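Local coordinates for protein borrelidin polyketide synthase, type I (Streptomyces parvulus, PDB 6OBT) that probably catalyses dehydration of beta-hydroxyacyl intermediates as a dehydratase domain of the modular synthase that builds the polyketide borrelidin, at residues Asp72-Gly77 with Gly189-Pro194. Residues are numbered along the deposited sequence; the frame is centred on the assembly and turned at random.
Sequences DHQVLG and GYHYGP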
loop_
_atom_site.group_PDB
_atom_site.type_symbol
_atom_site.label_atom_id
_atom_site.label_comp_id
_atom_site.label_asym_id
_atom_site.label_seq_id
_atom_site.Cartn_x
_atom_site.Cartn_y
_atom_site.Cartn_z
ATOM N N ASP A 72 25.769 13.143 -1.138
ATOM C CA ASP A 72 26.418 14.236 -0.424
ATOM C C ASP A 72 26.405 14.055 1.092
ATOM O O ASP A 72 26.888 14.940 1.810
ATOM C CB ASP A 72 25.737 15.562 -0.790
ATOM C CG ASP A 72 26.065 16.022 -2.199
ATOM O OD1 ASP A 72 25.476 17.022 -2.654
ATOM O OD2 ASP A 72 26.922 15.399 -2.856
ATOM N N HIS A 73 25.823 12.973 1.605
ATOM C CA HIS A 73 25.846 12.643 3.030
ATOM C C HIS A 73 26.579 11.310 3.227
ATOM O O HIS A 73 25.947 10.259 3.246
ATOM C CB HIS A 73 24.444 12.571 3.579
ATOM C CG HIS A 73 24.385 12.404 5.065
ATOM N ND1 HIS A 73 24.304 11.168 5.673
ATOM C CD2 HIS A 73 24.372 13.318 6.066
ATOM C CE1 HIS A 73 24.266 11.327 6.985
ATOM N NE2 HIS A 73 24.303 12.623 7.249
ATOM N N GLN A 74 27.885 11.369 3.433
ATOM C CA GLN A 74 28.729 10.178 3.503
ATOM C C GLN A 74 29.496 10.197 4.814
ATOM O O GLN A 74 30.212 11.164 5.102
ATOM C CB GLN A 74 29.674 10.129 2.309
ATOM C CG GLN A 74 30.661 8.963 2.319
ATOM C CD GLN A 74 31.817 9.232 1.400
ATOM O OE1 GLN A 74 31.731 8.991 0.197
ATOM N NE2 GLN A 74 32.895 9.784 1.949
ATOM N N VAL A 75 29.337 9.144 5.615
ATOM C CA VAL A 75 30.023 9.021 6.898
ATOM C C VAL A 75 30.916 7.792 6.836
ATOM O O VAL A 75 30.433 6.677 6.580
ATOM C CB VAL A 75 29.046 8.942 8.086
ATOM C CG1 VAL A 75 28.108 7.786 7.939
ATOM C CG2 VAL A 75 29.815 8.845 9.399
ATOM N N LEU A 76 32.214 8.007 7.055
ATOM C CA LEU A 76 33.222 6.942 7.065
ATOM C C LEU A 76 33.157 6.124 5.778
ATOM O O LEU A 76 33.218 4.893 5.791
ATOM C CB LEU A 76 33.066 6.052 8.299
ATOM C CG LEU A 76 33.167 6.728 9.667
ATOM C CD1 LEU A 76 33.049 5.692 10.777
ATOM C CD2 LEU A 76 34.473 7.500 9.783
ATOM N N GLY A 77 32.998 6.826 4.654
ATOM C CA GLY A 77 32.953 6.228 3.334
ATOM C C GLY A 77 31.637 5.604 2.928
ATOM O O GLY A 77 31.528 5.109 1.798
ATOM N N GLY A 189 35.648 12.026 9.586
ATOM C CA GLY A 189 34.873 11.019 8.882
ATOM C C GLY A 189 33.543 11.457 8.309
ATOM O O GLY A 189 32.831 10.616 7.742
ATOM N N TYR A 190 33.164 12.730 8.439
ATOM C CA TYR A 190 31.848 13.181 7.995
ATOM C C TYR A 190 32.049 14.045 6.755
ATOM O O TYR A 190 32.385 15.229 6.858
ATOM C CB TYR A 190 31.115 13.919 9.114
ATOM C CG TYR A 190 30.762 13.026 10.287
ATOM C CD1 TYR A 190 29.440 12.719 10.586
ATOM C CD2 TYR A 190 31.757 12.476 11.086
ATOM C CE1 TYR A 190 29.123 11.887 11.656
ATOM C CE2 TYR A 190 31.453 11.651 12.150
ATOM C CZ TYR A 190 30.139 11.357 12.433
ATOM O OH TYR A 190 29.864 10.536 13.502
ATOM N N HIS A 191 31.833 13.454 5.584
ATOM C CA HIS A 191 32.140 14.110 4.313
ATOM C C HIS A 191 30.839 14.671 3.747
ATOM O O HIS A 191 30.079 13.956 3.089
ATOM C CB HIS A 191 32.810 13.138 3.343
ATOM C CG HIS A 191 34.231 12.800 3.693
ATOM N ND1 HIS A 191 34.567 11.957 4.730
ATOM C CD2 HIS A 191 35.402 13.180 3.127
ATOM C CE1 HIS A 191 35.881 11.836 4.792
ATOM N NE2 HIS A 191 36.412 12.569 3.830
ATOM N N TYR A 192 30.587 15.959 4.001
ATOM C CA TYR A 192 29.364 16.625 3.560
ATOM C C TYR A 192 29.555 17.178 2.153
ATOM O O TYR A 192 30.484 17.943 1.903
ATOM C CB TYR A 192 28.959 17.742 4.526
ATOM C CG TYR A 192 28.411 17.212 5.830
ATOM C CD1 TYR A 192 27.182 16.566 5.884
ATOM C CD2 TYR A 192 29.164 17.287 6.990
ATOM C CE1 TYR A 192 26.692 16.059 7.080
ATOM C CE2 TYR A 192 28.690 16.788 8.181
ATOM C CZ TYR A 192 27.475 16.163 8.225
ATOM O OH TYR A 192 27.035 15.664 9.431
ATOM N N GLY A 193 28.679 16.786 1.236
ATOM C CA GLY A 193 28.786 17.223 -0.133
ATOM C C GLY A 193 28.047 18.526 -0.379
ATOM O O GLY A 193 27.484 19.130 0.538
ATOM N N PRO A 194 28.045 18.978 -1.637
ATOM C CA PRO A 194 27.464 20.300 -1.953
ATOM C C PRO A 194 26.090 20.564 -1.366
ATOM O O PRO A 194 25.855 21.637 -0.802
ATOM C CB PRO A 194 27.432 20.284 -3.487
ATOM C CG PRO A 194 28.569 19.406 -3.873
ATOM C CD PRO A 194 28.649 18.336 -2.818
HETATM O O HOH W 1 24.536 14.225 10.043
#
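Strands 73-75 and 190-192 run antiparallel, 165° between their directions and 4.9 Å apart at closest approach, and Gln74-His191 is the hydrogen-bonded pair between the non-hydrogen-bonded pairs His73-Tyr192 and Val75-Tyr190. With strand 78-79 they make a small three-stranded sheet, consistent with a bridge between the two hotdog units of the double-hotdog fold of polyketide synthase dehydratases. His73, Gly77 and Pro82 fit the family's HxxxGxxxxP motif, and Tyr192-Gly193-Pro194 its YGP motif. His191 N gives Gln74 O a bond of 2.8 Å, whereas the return bond, Gln74 N to His191 O, is weak at 3.4 Å. The ladder continues at both ends, through Gly193 N to Asp72 O and Leu76 N to Gly189 O. Gly189, with its positive phi, ends helix 181-187 as C-prime residue of a Schellman motif, and strand 190-192 follows within a short turn.

One face carries His73, Val75, Tyr190 and Tyr192. Val75 CG2, anti to the backbone N, lies over one face of the Tyr190 ring (CH-pi), 3.9 Å from the centroid and 14° off its normal. On the reverse face, Gln74 extends alongside His191, and its NE2 lies 3.6 Å from His191 CB. Asp72 sets its carboxylate against Pro194 CD while OD1 accepts a bond from Gln195 N.

The rings of His73 and Tyr192 meet obliquely, planes at 63°; Asp232 of helix 228-236 touches both and, with His73, matches the catalytic pair of relatives. His73 ND1 is hydrogen-bonded to Leu80 O; across the ring, a water in both ring planes lies 3.2 Å from His73 NE2 and 2.9 Å from Tyr192 OH.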